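Local coordinates for protein ectonucleoside triphosphate diphosphohydrolase 4 (Homo sapiens, PDB 6WG5) that belongs to the GDA1/CD39 family of nucleoside phosphatases, within the actin-like ATPase clan of folds, at residues G176-I181 with L485-F490; I181-V186 with L470-K475; E202-G207 with S211-R216. All coordinates share one frame; numbering follows the deposited sequence.

Contact 1 of 3, residues G176-I181 with L485-F490; sequences GVYAWI and LYRTRF
Side chains of Ile-181 and Leu-485 meet in a small, buried helix-to-helix contact, in which helix 172-186 receives the last turn of helix 479-487 in a protein of the actin-like clan. It illustrates how two helices far apart in sequence can be joined by a few apolar groups, with no hydrogen bond passing between the segments. The nearest backbones, those of Tyr-178 and Tyr-486, stay 7.9 Å apart from CA to CA, and side chains span the interval.

Two patches do the work. In the first, CG2 of Ile-181 lies 3.7 Å from CD2 of Leu-485, one methyl against another, while the two side chains are inclined to each other. The branch that reaches over is the one set opposite the backbone N of Ile-181; CG1 takes the site beside that nitrogen (chi1 -67°). In the second patch the phenol of Tyr-178 runs across the root of Tyr-486: CE1 comes 4.2 Å from CB of Tyr-486, meeting this carbon and not the ring, and the side chains cross at about a right angle. Farther out, the hydroxyl OH of Tyr-178 passes 4.4 Å from CD of Arg-487, too far for more than loose contact with the aliphatic part of that chain.

The ring of Tyr-486 is engaged by its own segment. The guanidinium of Arg-489 lies over one ring face and also sends NH2 to O of Tyr-486, 3.1 Å away and nearly straight at 173°, which ties the chain after the helix back to Tyr-486. Val-177, Trp-180 and Ile-181 of helix 172-186 also touch Phe-258 of strand 255-259. The contacts between the segments are apolar, with no hydrogen bond to fix a direction, so the fit of the side chains probably sets how the helices lie.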
ATOM      1  N   GLY A 176       1.815  -6.072  -1.395  1.00 35.47           N
ATOM      2  CA  GLY A 176       2.093  -5.475  -0.101  1.00 33.59           C
ATOM      3  C   GLY A 176       3.571  -5.490   0.242  1.00 30.97           C
ATOM      4  O   GLY A 176       4.106  -4.507   0.760  1.00 32.18           O
ATOM      5  N   VAL A 177       4.250  -6.604  -0.040  1.00 28.70           N
ATOM      6  CA  VAL A 177       5.688  -6.679   0.212  1.00 29.02           C
ATOM      7  C   VAL A 177       6.421  -5.633  -0.618  1.00 23.91           C
ATOM      8  O   VAL A 177       7.248  -4.873  -0.102  1.00 21.77           O
ATOM      9  CB  VAL A 177       6.216  -8.097  -0.079  1.00 29.11           C
ATOM     10  CG1 VAL A 177       7.733  -8.155   0.105  1.00 26.72           C
ATOM     11  CG2 VAL A 177       5.541  -9.110   0.827  1.00 26.94           C
ATOM     12  N   TYR A 178       6.128  -5.579  -1.920  1.00 22.09           N
ATOM     13  CA  TYR A 178       6.793  -4.609  -2.786  1.00 25.90           C
ATOM     14  C   TYR A 178       6.573  -3.185  -2.291  1.00 25.30           C
ATOM     15  O   TYR A 178       7.502  -2.369  -2.296  1.00 26.07           O
ATOM     16  CB  TYR A 178       6.290  -4.756  -4.224  1.00 30.41           C
ATOM     17  CG  TYR A 178       6.733  -6.023  -4.931  1.00 35.62           C
ATOM     18  CD1 TYR A 178       7.934  -6.645  -4.613  1.00 35.11           C
ATOM     19  CD2 TYR A 178       5.950  -6.590  -5.929  1.00 38.43           C
ATOM     20  CE1 TYR A 178       8.339  -7.795  -5.263  1.00 34.24           C
ATOM     21  CE2 TYR A 178       6.347  -7.739  -6.583  1.00 41.39           C
ATOM     22  CZ  TYR A 178       7.542  -8.337  -6.247  1.00 40.71           C
ATOM     23  OH  TYR A 178       7.941  -9.483  -6.896  1.00 43.61           O
ATOM     24  N   ALA A 179       5.353  -2.861  -1.864  1.00 27.18           N
ATOM     25  CA  ALA A 179       5.096  -1.525  -1.337  1.00 27.96           C
ATOM     26  C   ALA A 179       5.869  -1.292  -0.046  1.00 23.72           C
ATOM     27  O   ALA A 179       6.377  -0.190   0.192  1.00 21.21           O
ATOM     28  CB  ALA A 179       3.598  -1.326  -1.113  1.00 27.25           C
ATOM     29  N   TRP A 180       5.971  -2.319   0.799  1.00 26.07           N
ATOM     30  CA  TRP A 180       6.732  -2.186   2.035  1.00 24.23           C
ATOM     31  C   TRP A 180       8.212  -1.963   1.743  1.00 24.55           C
ATOM     32  O   TRP A 180       8.869  -1.157   2.413  1.00 26.18           O
ATOM     33  CB  TRP A 180       6.527  -3.427   2.904  1.00 21.94           C
ATOM     34  CG  TRP A 180       7.275  -3.393   4.196  1.00 23.56           C
ATOM     35  CD1 TRP A 180       6.833  -2.897   5.387  1.00 25.21           C
ATOM     36  CD2 TRP A 180       8.599  -3.884   4.432  1.00 24.09           C
ATOM     37  NE1 TRP A 180       7.802  -3.047   6.351  1.00 25.83           N
ATOM     38  CE2 TRP A 180       8.896  -3.650   5.789  1.00 22.72           C
ATOM     39  CE3 TRP A 180       9.563  -4.499   3.626  1.00 24.04           C
ATOM     40  CZ2 TRP A 180      10.114  -4.007   6.358  1.00 22.29           C
ATOM     41  CZ3 TRP A 180      10.774  -4.852   4.193  1.00 23.81           C
ATOM     42  CH2 TRP A 180      11.040  -4.605   5.545  1.00 24.83           C
ATOM     43  N   ILE A 181       8.750  -2.664   0.741  1.00 21.53           N
ATOM     44  CA  ILE A 181      10.138  -2.449   0.339  1.00 21.27           C
ATOM     45  C   ILE A 181      10.319  -1.036  -0.198  1.00 23.85           C
ATOM     46  O   ILE A 181      11.322  -0.369   0.085  1.00 26.55           O
ATOM     47  CB  ILE A 181      10.564  -3.505  -0.700  1.00 21.08           C
ATOM     48  CG1 ILE A 181      10.612  -4.896  -0.063  1.00 20.36           C
ATOM     49  CG2 ILE A 181      11.926  -3.157  -1.307  1.00 23.33           C
ATOM     50  CD1 ILE A 181      10.790  -6.023  -1.065  1.00 23.03           C
ATOM     51  N   LEU A 485      13.558  -3.272  -7.261  1.00 36.72           N
ATOM     52  CA  LEU A 485      14.644  -3.451  -6.305  1.00 39.11           C
ATOM     53  C   LEU A 485      14.827  -4.920  -5.954  1.00 38.40           C
ATOM     54  O   LEU A 485      15.958  -5.395  -5.797  1.00 35.59           O
ATOM     55  CB  LEU A 485      14.370  -2.623  -5.049  1.00 39.85           C
ATOM     56  CG  LEU A 485      15.509  -2.477  -4.040  1.00 42.82           C
ATOM     57  CD1 LEU A 485      16.699  -1.759  -4.657  1.00 45.78           C
ATOM     58  CD2 LEU A 485      15.018  -1.734  -2.806  1.00 42.38           C
ATOM     59  N   TYR A 486      13.724  -5.661  -5.837  1.00 36.93           N
ATOM     60  CA  TYR A 486      13.813  -7.078  -5.505  1.00 35.94           C
ATOM     61  C   TYR A 486      14.246  -7.911  -6.707  1.00 36.88           C
ATOM     62  O   TYR A 486      15.047  -8.839  -6.563  1.00 40.58           O
ATOM     63  CB  TYR A 486      12.474  -7.580  -4.967  1.00 34.16           C
ATOM     64  CG  TYR A 486      12.525  -9.005  -4.465  1.00 33.60           C
ATOM     65  CD1 TYR A 486      11.977 -10.045  -5.204  1.00 33.99           C
ATOM     66  CD2 TYR A 486      13.136  -9.314  -3.259  1.00 32.41           C
ATOM     67  CE1 TYR A 486      12.029 -11.348  -4.751  1.00 30.17           C
ATOM     68  CE2 TYR A 486      13.194 -10.613  -2.798  1.00 34.02           C
ATOM     69  CZ  TYR A 486      12.639 -11.627  -3.547  1.00 34.75           C
ATOM     70  OH  TYR A 486      12.695 -12.926  -3.089  1.00 38.12           O
ATOM     71  N   ARG A 487      13.734  -7.596  -7.901  1.00 34.89           N
ATOM     72  CA  ARG A 487      14.059  -8.405  -9.073  1.00 35.54           C
ATOM     73  C   ARG A 487      15.513  -8.231  -9.501  1.00 38.45           C
ATOM     74  O   ARG A 487      16.106  -9.164 -10.053  1.00 42.33           O
ATOM     75  CB  ARG A 487      13.122  -8.061 -10.232  1.00 35.87           C
ATOM     76  CG  ARG A 487      11.642  -8.379  -9.985  1.00 43.77           C
ATOM     77  CD  ARG A 487      11.411  -9.841  -9.607  1.00 50.74           C
ATOM     78  NE  ARG A 487      11.984 -10.768 -10.581  1.00 55.97           N
ATOM     79  CZ  ARG A 487      11.333 -11.267 -11.630  1.00 55.29           C
ATOM     80  NH1 ARG A 487      10.067 -10.938 -11.864  1.00 56.74           N
ATOM     81  NH2 ARG A 487      11.952 -12.103 -12.453  1.00 49.46           N
ATOM     82  N   THR A 488      16.108  -7.062  -9.253  1.00 29.09           N
ATOM     83  CA  THR A 488      17.478  -6.778  -9.663  1.00 32.07           C
ATOM     84  C   THR A 488      18.484  -6.996  -8.537  1.00 33.24           C
ATOM     85  O   THR A 488      19.632  -6.554  -8.647  1.00 37.78           O
ATOM     86  CB  THR A 488      17.593  -5.342 -10.181  1.00 35.16           C
ATOM     87  OG1 THR A 488      17.244  -4.419  -9.141  1.00 37.47           O
ATOM     88  CG2 THR A 488      16.685  -5.120 -11.377  1.00 35.32           C
ATOM     89  N   ARG A 489      18.085  -7.681  -7.464  1.00 34.75           N
ATOM     90  CA  ARG A 489      18.914  -7.739  -6.264  1.00 33.05           C
ATOM     91  C   ARG A 489      20.223  -8.494  -6.474  1.00 37.04           C
ATOM     92  O   ARG A 489      21.137  -8.353  -5.654  1.00 34.28           O
ATOM     93  CB  ARG A 489      18.126  -8.379  -5.122  1.00 29.49           C
ATOM     94  CG  ARG A 489      17.812  -9.855  -5.317  1.00 32.25           C
ATOM     95  CD  ARG A 489      16.682 -10.282  -4.396  1.00 32.10           C
ATOM     96  NE  ARG A 489      16.529 -11.730  -4.296  1.00 33.62           N
ATOM     97  CZ  ARG A 489      15.792 -12.474  -5.117  1.00 37.54           C
ATOM     98  NH1 ARG A 489      15.713 -13.783  -4.925  1.00 42.13           N
ATOM     99  NH2 ARG A 489      15.138 -11.920  -6.131  1.00 33.46           N
ATOM    100  N   PHE A 490      20.342  -9.283  -7.542  1.00 32.28           N
ATOM    101  CA  PHE A 490      21.551 -10.061  -7.779  1.00 32.33           C
ATOM    102  C   PHE A 490      22.541  -9.377  -8.713  1.00 34.19           C
ATOM    103  O   PHE A 490      23.698  -9.804  -8.773  1.00 34.56           O
ATOM    104  CB  PHE A 490      21.190 -11.443  -8.343  1.00 27.27           C
ATOM    105  CG  PHE A 490      20.535 -12.355  -7.344  1.00 25.23           C
ATOM    106  CD1 PHE A 490      21.088 -12.538  -6.085  1.00 25.19           C
ATOM    107  CD2 PHE A 490      19.364 -13.024  -7.660  1.00 24.46           C
ATOM    108  CE1 PHE A 490      20.487 -13.371  -5.162  1.00 24.42           C
ATOM    109  CE2 PHE A 490      18.757 -13.859  -6.742  1.00 23.69           C
ATOM    110  CZ  PHE A 490      19.320 -14.032  -5.492  1.00 24.41           C
TER

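Contact 2 of 3, residues I181-V186 with L470-K475; sequences IGINFV and LQVYDK
Val-472, the first residue of a type I' beta turn, faces the last turns of helix 172-186, where it meets Ile-183 and Val-186. The turn, residues 472-475, lies in the loop between strand 466-468 and helix 479-487 and is closed by backbone bonds in both directions between Val-472 and Lys-475. As an example of a tight turn laid against a helix, the contact depends on how its side chains are aimed.

The two methyls of Val-472 divide the task. CG2 goes to Ile-183, with CD1 of the isoleucine 4.1 Å away and CG1 at a similar distance, so that the methyl sits across the CG1-CD1 end of that chain, the side chains crossing at about a right angle. The isoleucine is fully extended, with chi1 at -173° and CD1 following the same line, which carries its outer end to the valine although its CB bond does not aim there. CG1 of Val-472, set opposite the backbone N, reaches Val-186 instead, 4.2 Å from its CG2.

Tyr-473 is oriented differently. CG1 of Val-472 also lies over one face of its ring, toward the rim, and the ring turns an edge to the helix end. Arg-26 of helix 18-28 touches the same tyrosine. That helix also supplies Arg-22, whose NE hydrogen-bonds to O of Val-186, so this carbonyl near the helix end has a charged donor as well as an aromatic neighbour. The neighbour is CE2 of Tyr-473, a ring carbon 3.2 Å from O of Val-186, with the oxygen in the plane of the ring.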
ATOM      1  N   ILE A 181       8.750  -2.664   0.741  1.00 21.53           N
ATOM      2  CA  ILE A 181      10.138  -2.449   0.339  1.00 21.27           C
ATOM      3  C   ILE A 181      10.319  -1.036  -0.198  1.00 23.85           C
ATOM      4  O   ILE A 181      11.322  -0.369   0.085  1.00 26.55           O
ATOM      5  CB  ILE A 181      10.564  -3.505  -0.700  1.00 21.08           C
ATOM      6  CG1 ILE A 181      10.612  -4.896  -0.063  1.00 20.36           C
ATOM      7  CG2 ILE A 181      11.926  -3.157  -1.307  1.00 23.33           C
ATOM      8  CD1 ILE A 181      10.790  -6.023  -1.065  1.00 23.03           C
ATOM      9  N   GLY A 182       9.352  -0.558  -0.981  1.00 22.88           N
ATOM     10  CA  GLY A 182       9.491   0.750  -1.599  1.00 26.16           C
ATOM     11  C   GLY A 182       9.653   1.863  -0.581  1.00 25.77           C
ATOM     12  O   GLY A 182      10.545   2.706  -0.701  1.00 27.44           O
ATOM     13  N   ILE A 183       8.791   1.883   0.437  1.00 21.94           N
ATOM     14  CA  ILE A 183       8.825   2.981   1.398  1.00 21.66           C
ATOM     15  C   ILE A 183      10.095   2.916   2.237  1.00 23.11           C
ATOM     16  O   ILE A 183      10.758   3.935   2.459  1.00 26.92           O
ATOM     17  CB  ILE A 183       7.560   2.974   2.278  1.00 22.91           C
ATOM     18  CG1 ILE A 183       7.538   4.223   3.162  1.00 29.77           C
ATOM     19  CG2 ILE A 183       7.485   1.708   3.133  1.00 26.06           C
ATOM     20  CD1 ILE A 183       6.306   4.351   4.036  1.00 35.96           C
ATOM     21  N   ASN A 184      10.460   1.724   2.712  1.00 25.76           N
ATOM     22  CA  ASN A 184      11.642   1.607   3.555  1.00 23.82           C
ATOM     23  C   ASN A 184      12.913   1.903   2.774  1.00 19.45           C
ATOM     24  O   ASN A 184      13.900   2.372   3.352  1.00 20.63           O
ATOM     25  CB  ASN A 184      11.711   0.215   4.176  1.00 23.85           C
ATOM     26  CG  ASN A 184      10.770   0.062   5.348  1.00 25.69           C
ATOM     27  OD1 ASN A 184      11.093   0.457   6.469  1.00 21.43           O
ATOM     28  ND2 ASN A 184       9.593  -0.503   5.096  1.00 25.25           N
ATOM     29  N   PHE A 185      12.909   1.645   1.469  1.00 25.83           N
ATOM     30  CA  PHE A 185      14.080   1.953   0.659  1.00 25.76           C
ATOM     31  C   PHE A 185      14.318   3.456   0.597  1.00 27.35           C
ATOM     32  O   PHE A 185      15.420   3.932   0.897  1.00 31.69           O
ATOM     33  CB  PHE A 185      13.912   1.372  -0.741  1.00 21.15           C
ATOM     34  CG  PHE A 185      15.094   1.600  -1.628  1.00 26.55           C
ATOM     35  CD1 PHE A 185      16.289   0.947  -1.388  1.00 24.76           C
ATOM     36  CD2 PHE A 185      15.012   2.469  -2.701  1.00 26.51           C
ATOM     37  CE1 PHE A 185      17.381   1.154  -2.200  1.00 26.07           C
ATOM     38  CE2 PHE A 185      16.101   2.681  -3.518  1.00 29.53           C
ATOM     39  CZ  PHE A 185      17.290   2.022  -3.267  1.00 30.06           C
ATOM     40  N   VAL A 186      13.295   4.225   0.215  1.00 37.32           N
ATOM     41  CA  VAL A 186      13.459   5.674   0.127  1.00 35.03           C
ATOM     42  C   VAL A 186      13.759   6.261   1.498  1.00 32.89           C
ATOM     43  O   VAL A 186      14.481   7.259   1.608  1.00 36.53           O
ATOM     44  CB  VAL A 186      12.212   6.329  -0.505  1.00 35.16           C
ATOM     45  CG1 VAL A 186      12.010   5.829  -1.926  1.00 44.76           C
ATOM     46  CG2 VAL A 186      10.969   6.069   0.335  1.00 32.50           C
ATOM     47  N   LEU A 470       0.328  11.392   2.672  1.00 39.19           N
ATOM     48  CA  LEU A 470      -0.033  11.071   1.300  1.00 40.93           C
ATOM     49  C   LEU A 470       1.167  10.643   0.473  1.00 40.85           C
ATOM     50  O   LEU A 470       1.016   9.844  -0.458  1.00 41.55           O
ATOM     51  CB  LEU A 470      -0.702  12.282   0.638  1.00 44.83           C
ATOM     52  CG  LEU A 470      -1.832  12.017  -0.360  1.00 52.01           C
ATOM     53  CD1 LEU A 470      -2.958  11.187   0.256  1.00 50.11           C
ATOM     54  CD2 LEU A 470      -2.376  13.342  -0.870  1.00 59.21           C
ATOM     55  N   GLN A 471       2.353  11.145   0.805  1.00 44.30           N
ATOM     56  CA  GLN A 471       3.568  10.807   0.086  1.00 47.76           C
ATOM     57  C   GLN A 471       4.738  10.858   1.058  1.00 48.36           C
ATOM     58  O   GLN A 471       4.608  11.313   2.198  1.00 48.11           O
ATOM     59  CB  GLN A 471       3.783  11.749  -1.104  1.00 47.12           C
ATOM     60  CG  GLN A 471       3.606  13.222  -0.784  1.00 53.34           C
ATOM     61  CD  GLN A 471       3.554  14.081  -2.031  1.00 59.44           C
ATOM     62  OE1 GLN A 471       3.203  13.606  -3.112  1.00 54.69           O
ATOM     63  NE2 GLN A 471       3.907  15.355  -1.890  1.00 67.56           N
ATOM     64  N   VAL A 472       5.887  10.371   0.597  1.00 45.81           N
ATOM     65  CA  VAL A 472       7.106  10.320   1.395  1.00 48.30           C
ATOM     66  C   VAL A 472       8.195  11.062   0.636  1.00 48.55           C
ATOM     67  O   VAL A 472       8.413  10.807  -0.554  1.00 51.67           O
ATOM     68  CB  VAL A 472       7.532   8.871   1.691  1.00 45.73           C
ATOM     69  CG1 VAL A 472       8.751   8.849   2.599  1.00 48.43           C
ATOM     70  CG2 VAL A 472       6.385   8.105   2.325  1.00 45.11           C
ATOM     71  N   TYR A 473       8.878  11.973   1.325  1.00 55.50           N
ATOM     72  CA  TYR A 473       9.868  12.840   0.689  1.00 62.05           C
ATOM     73  C   TYR A 473       9.288  13.473  -0.573  1.00 64.66           C
ATOM     74  O   TYR A 473       9.946  13.573  -1.611  1.00 63.90           O
ATOM     75  CB  TYR A 473      11.158  12.069   0.392  1.00 60.86           C
ATOM     76  CG  TYR A 473      11.878  11.588   1.638  1.00 62.04           C
ATOM     77  CD1 TYR A 473      11.768  12.277   2.840  1.00 68.16           C
ATOM     78  CD2 TYR A 473      12.663  10.444   1.614  1.00 60.88           C
ATOM     79  CE1 TYR A 473      12.419  11.844   3.979  1.00 71.51           C
ATOM     80  CE2 TYR A 473      13.320  10.003   2.753  1.00 66.46           C
ATOM     81  CZ  TYR A 473      13.192  10.708   3.931  1.00 70.17           C
ATOM     82  OH  TYR A 473      13.838  10.281   5.070  1.00 72.37           O
ATOM     83  N   ASP A 474       8.026  13.896  -0.473  1.00 65.20           N
ATOM     84  CA  ASP A 474       7.342  14.642  -1.528  1.00 66.01           C
ATOM     85  C   ASP A 474       7.196  13.823  -2.807  1.00 62.00           C
ATOM     86  O   ASP A 474       7.146  14.377  -3.907  1.00 57.73           O
ATOM     87  CB  ASP A 474       8.055  15.966  -1.819  1.00 71.27           C
ATOM     88  CG  ASP A 474       7.985  16.933  -0.649  1.00 73.23           C
ATOM     89  OD1 ASP A 474       6.899  17.507  -0.421  1.00 73.91           O
ATOM     90  OD2 ASP A 474       9.012  17.118   0.040  1.00 73.53           O
ATOM     91  N   LYS A 475       7.109  12.500  -2.676  1.00 62.97           N
ATOM     92  CA  LYS A 475       6.891  11.621  -3.815  1.00 62.23           C
ATOM     93  C   LYS A 475       5.986  10.471  -3.402  1.00 54.97           C
ATOM     94  O   LYS A 475       6.084   9.966  -2.280  1.00 50.18           O
ATOM     95  CB  LYS A 475       8.213  11.071  -4.367  1.00 67.18           C
ATOM     96  CG  LYS A 475       9.123  12.130  -4.966  1.00 73.63           C
ATOM     97  CD  LYS A 475      10.353  11.511  -5.611  1.00 82.38           C
ATOM     98  CE  LYS A 475      11.331  12.577  -6.085  1.00 93.11           C
ATOM     99  NZ  LYS A 475      12.588  11.985  -6.624  1.00 96.65           N
TER

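Contact 3 of 3, residues E202-G207 with S211-R216; sequences EVNIPG and SEAIVR
Val-203 and Ile-214 form the hydrogen-bonded pair of a beta hairpin, made by strands 200-203 and 214-217 as a two-stranded antiparallel sheet. N of Val-203 donates to O of Ile-214 at 2.9 Å, and N of Ile-214 returns a bond of 3.1 Å to O of Val-203. Next to them Glu-202 and Val-215 are a non-hydrogen-bonded pair with side chains on the other face, where CG and OE2 of the glutamate reach CB of Ala-213.

How an arginine can use its whole length is seen in Arg-216. Its CB leads to a CG held between the backbone N and the carbonyl carbon (chi1 60°), from which the chain runs straight to NE and crosses Val-203 at about a right angle. CG touches the valine methyl CG2 at 4.1 Å. CD continues past the same methyl, and NE then passes 3.6 Å from it. At the tip, CZ sits about equally far from both methyls, while NH1 comes 3.6 Å from CG1, so the valine packs under one face of the guanidinium. Its N-H groups serve other partners: NH1 forms a salt bridge with Glu-235 and also bonds O of Val-270, NH2 bonds O of Glu-268, and Tyr-271 adds a cation-pi contact.

Beyond the strand, Ile-205 also packs on Val-270 of strand 270-279. Its CD1 meets the CD1 of Ile-214 at 3.9 Å, methyl to methyl.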
ATOM      1  N   GLU A 202      16.338  -5.687  17.331  1.00 33.59           N
ATOM      2  CA  GLU A 202      16.955  -7.002  17.395  1.00 32.74           C
ATOM      3  C   GLU A 202      16.140  -7.962  16.535  1.00 36.63           C
ATOM      4  O   GLU A 202      14.920  -8.058  16.692  1.00 40.20           O
ATOM      5  CB  GLU A 202      17.020  -7.490  18.843  1.00 34.75           C
ATOM      6  CG  GLU A 202      17.769  -8.793  19.043  1.00 47.13           C
ATOM      7  CD  GLU A 202      17.780  -9.234  20.494  1.00 59.18           C
ATOM      8  OE1 GLU A 202      17.218  -8.506  21.340  1.00 67.12           O
ATOM      9  OE2 GLU A 202      18.349 -10.307  20.787  1.00 59.20           O
ATOM     10  N   VAL A 203      16.814  -8.660  15.622  1.00 28.42           N
ATOM     11  CA  VAL A 203      16.159  -9.501  14.629  1.00 28.40           C
ATOM     12  C   VAL A 203      16.577 -10.949  14.842  1.00 30.19           C
ATOM     13  O   VAL A 203      17.753 -11.238  15.087  1.00 31.26           O
ATOM     14  CB  VAL A 203      16.504  -9.046  13.196  1.00 27.48           C
ATOM     15  CG1 VAL A 203      15.814  -9.928  12.168  1.00 27.59           C
ATOM     16  CG2 VAL A 203      16.120  -7.589  12.998  1.00 26.22           C
ATOM     17  N   ASN A 204      15.609 -11.856  14.742  1.00 37.84           N
ATOM     18  CA  ASN A 204      15.864 -13.291  14.709  1.00 39.08           C
ATOM     19  C   ASN A 204      15.627 -13.762  13.279  1.00 39.25           C
ATOM     20  O   ASN A 204      14.483 -13.801  12.815  1.00 41.44           O
ATOM     21  CB  ASN A 204      14.967 -14.045  15.688  1.00 38.83           C
ATOM     22  CG  ASN A 204      15.135 -13.573  17.116  1.00 45.49           C
ATOM     23  OD1 ASN A 204      14.171 -13.168  17.764  1.00 48.40           O
ATOM     24  ND2 ASN A 204      16.365 -13.625  17.617  1.00 47.85           N
ATOM     25  N   ILE A 205      16.703 -14.103  12.585  1.00 44.81           N
ATOM     26  CA  ILE A 205      16.581 -14.549  11.193  1.00 45.25           C
ATOM     27  C   ILE A 205      15.827 -15.875  11.162  1.00 51.34           C
ATOM     28  O   ILE A 205      16.137 -16.778  11.959  1.00 48.80           O
ATOM     29  CB  ILE A 205      17.964 -14.685  10.555  1.00 43.74           C
ATOM     30  CG1 ILE A 205      18.747 -13.373  10.692  1.00 45.16           C
ATOM     31  CG2 ILE A 205      17.840 -15.077   9.089  1.00 47.13           C
ATOM     32  CD1 ILE A 205      18.057 -12.159  10.088  1.00 44.69           C
ATOM     33  N   PRO A 206      14.842 -16.044  10.281  1.00 66.25           N
ATOM     34  CA  PRO A 206      14.084 -17.301  10.251  1.00 73.78           C
ATOM     35  C   PRO A 206      14.992 -18.516  10.131  1.00 79.14           C
ATOM     36  O   PRO A 206      15.840 -18.598   9.239  1.00 73.46           O
ATOM     37  CB  PRO A 206      13.189 -17.141   9.018  1.00 70.21           C
ATOM     38  CG  PRO A 206      13.040 -15.674   8.849  1.00 65.00           C
ATOM     39  CD  PRO A 206      14.329 -15.068   9.302  1.00 62.78           C
ATOM     40  N   GLY A 207      14.802 -19.469  11.037  1.00 99.15           N
ATOM     41  CA  GLY A 207      15.581 -20.692  11.020  1.00104.07           C
ATOM     42  C   GLY A 207      16.985 -20.539  11.560  1.00109.25           C
ATOM     43  O   GLY A 207      17.927 -21.109  10.997  1.00111.79           O
ATOM     44  N   SER A 211      20.540 -16.791  19.800  1.00110.14           N
ATOM     45  CA  SER A 211      21.779 -16.075  20.072  1.00108.02           C
ATOM     46  C   SER A 211      22.457 -15.564  18.808  1.00108.14           C
ATOM     47  O   SER A 211      23.413 -14.788  18.908  1.00113.44           O
ATOM     48  CB  SER A 211      22.747 -16.978  20.844  1.00105.48           C
ATOM     49  OG  SER A 211      22.193 -17.364  22.090  1.00100.12           O
ATOM     50  N   GLU A 212      21.991 -15.979  17.630  1.00110.08           N
ATOM     51  CA  GLU A 212      22.464 -15.443  16.363  1.00101.43           C
ATOM     52  C   GLU A 212      21.706 -14.185  15.950  1.00 91.62           C
ATOM     53  O   GLU A 212      21.739 -13.805  14.773  1.00 89.65           O
ATOM     54  CB  GLU A 212      22.353 -16.513  15.274  1.00101.52           C
ATOM     55  CG  GLU A 212      23.347 -17.655  15.441  1.00106.09           C
ATOM     56  CD  GLU A 212      22.791 -19.001  15.010  1.00110.46           C
ATOM     57  OE1 GLU A 212      21.647 -19.052  14.514  1.00109.83           O
ATOM     58  OE2 GLU A 212      23.502 -20.016  15.178  1.00113.70           O
ATOM     59  N   ALA A 213      21.028 -13.535  16.892  1.00 67.11           N
ATOM     60  CA  ALA A 213      20.261 -12.336  16.586  1.00 55.56           C
ATOM     61  C   ALA A 213      21.184 -11.206  16.150  1.00 49.21           C
ATOM     62  O   ALA A 213      22.295 -11.055  16.666  1.00 56.52           O
ATOM     63  CB  ALA A 213      19.448 -11.905  17.803  1.00 52.45           C
ATOM     64  N   ILE A 214      20.715 -10.408  15.198  1.00 38.31           N
ATOM     65  CA  ILE A 214      21.466  -9.270  14.695  1.00 39.68           C
ATOM     66  C   ILE A 214      20.749  -7.985  15.102  1.00 39.75           C
ATOM     67  O   ILE A 214      19.610  -7.999  15.568  1.00 37.73           O
ATOM     68  CB  ILE A 214      21.661  -9.334  13.168  1.00 43.89           C
ATOM     69  CG1 ILE A 214      20.307  -9.342  12.455  1.00 45.07           C
ATOM     70  CG2 ILE A 214      22.473 -10.568  12.796  1.00 47.28           C
ATOM     71  CD1 ILE A 214      20.411  -9.168  10.956  1.00 47.10           C
ATOM     72  N   VAL A 215      21.437  -6.862  14.914  1.00 37.80           N
ATOM     73  CA  VAL A 215      20.899  -5.540  15.210  1.00 33.52           C
ATOM     74  C   VAL A 215      21.057  -4.687  13.959  1.00 31.31           C
ATOM     75  O   VAL A 215      22.173  -4.533  13.449  1.00 29.84           O
ATOM     76  CB  VAL A 215      21.607  -4.888  16.412  1.00 35.01           C
ATOM     77  CG1 VAL A 215      21.047  -3.498  16.680  1.00 35.83           C
ATOM     78  CG2 VAL A 215      21.462  -5.767  17.651  1.00 30.39           C
ATOM     79  N   ARG A 216      19.948  -4.144  13.463  1.00 24.55           N
ATOM     80  CA  ARG A 216      19.958  -3.316  12.264  1.00 26.68           C
ATOM     81  C   ARG A 216      18.871  -2.257  12.389  1.00 27.60           C
ATOM     82  O   ARG A 216      18.099  -2.240  13.353  1.00 29.61           O
ATOM     83  CB  ARG A 216      19.758  -4.162  11.003  1.00 26.41           C
ATOM     84  CG  ARG A 216      18.446  -4.920  10.985  1.00 28.89           C
ATOM     85  CD  ARG A 216      18.293  -5.786   9.743  1.00 26.44           C
ATOM     86  NE  ARG A 216      16.996  -6.456   9.734  1.00 28.62           N
ATOM     87  CZ  ARG A 216      16.721  -7.565   9.056  1.00 28.80           C
ATOM     88  NH1 ARG A 216      15.504  -8.090   9.120  1.00 27.94           N
ATOM     89  NH2 ARG A 216      17.656  -8.160   8.327  1.00 29.92           N
TER

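Helix 172-186 unites contacts 1 and 2: Ile-181 belongs to both segments, though it makes its contact in the first, their centres lie about 13 Å apart, and they touch where CD2 of Leu-485 packs on CD1 of Phe-185. Their partners come late in the chain, the turn of 470-475 preceding helix 479-487, so one helix gathers a loop and the helix that follows it. Contact 3 joins strands that come next after the shared helix; its centre is about 21 Å from that of contact 1 and about 26 Å from that of contact 2, and it touches neither. A local hairpin is thus enclosed in sequence by two long-range closures, which bring the late chain back to an earlier helix.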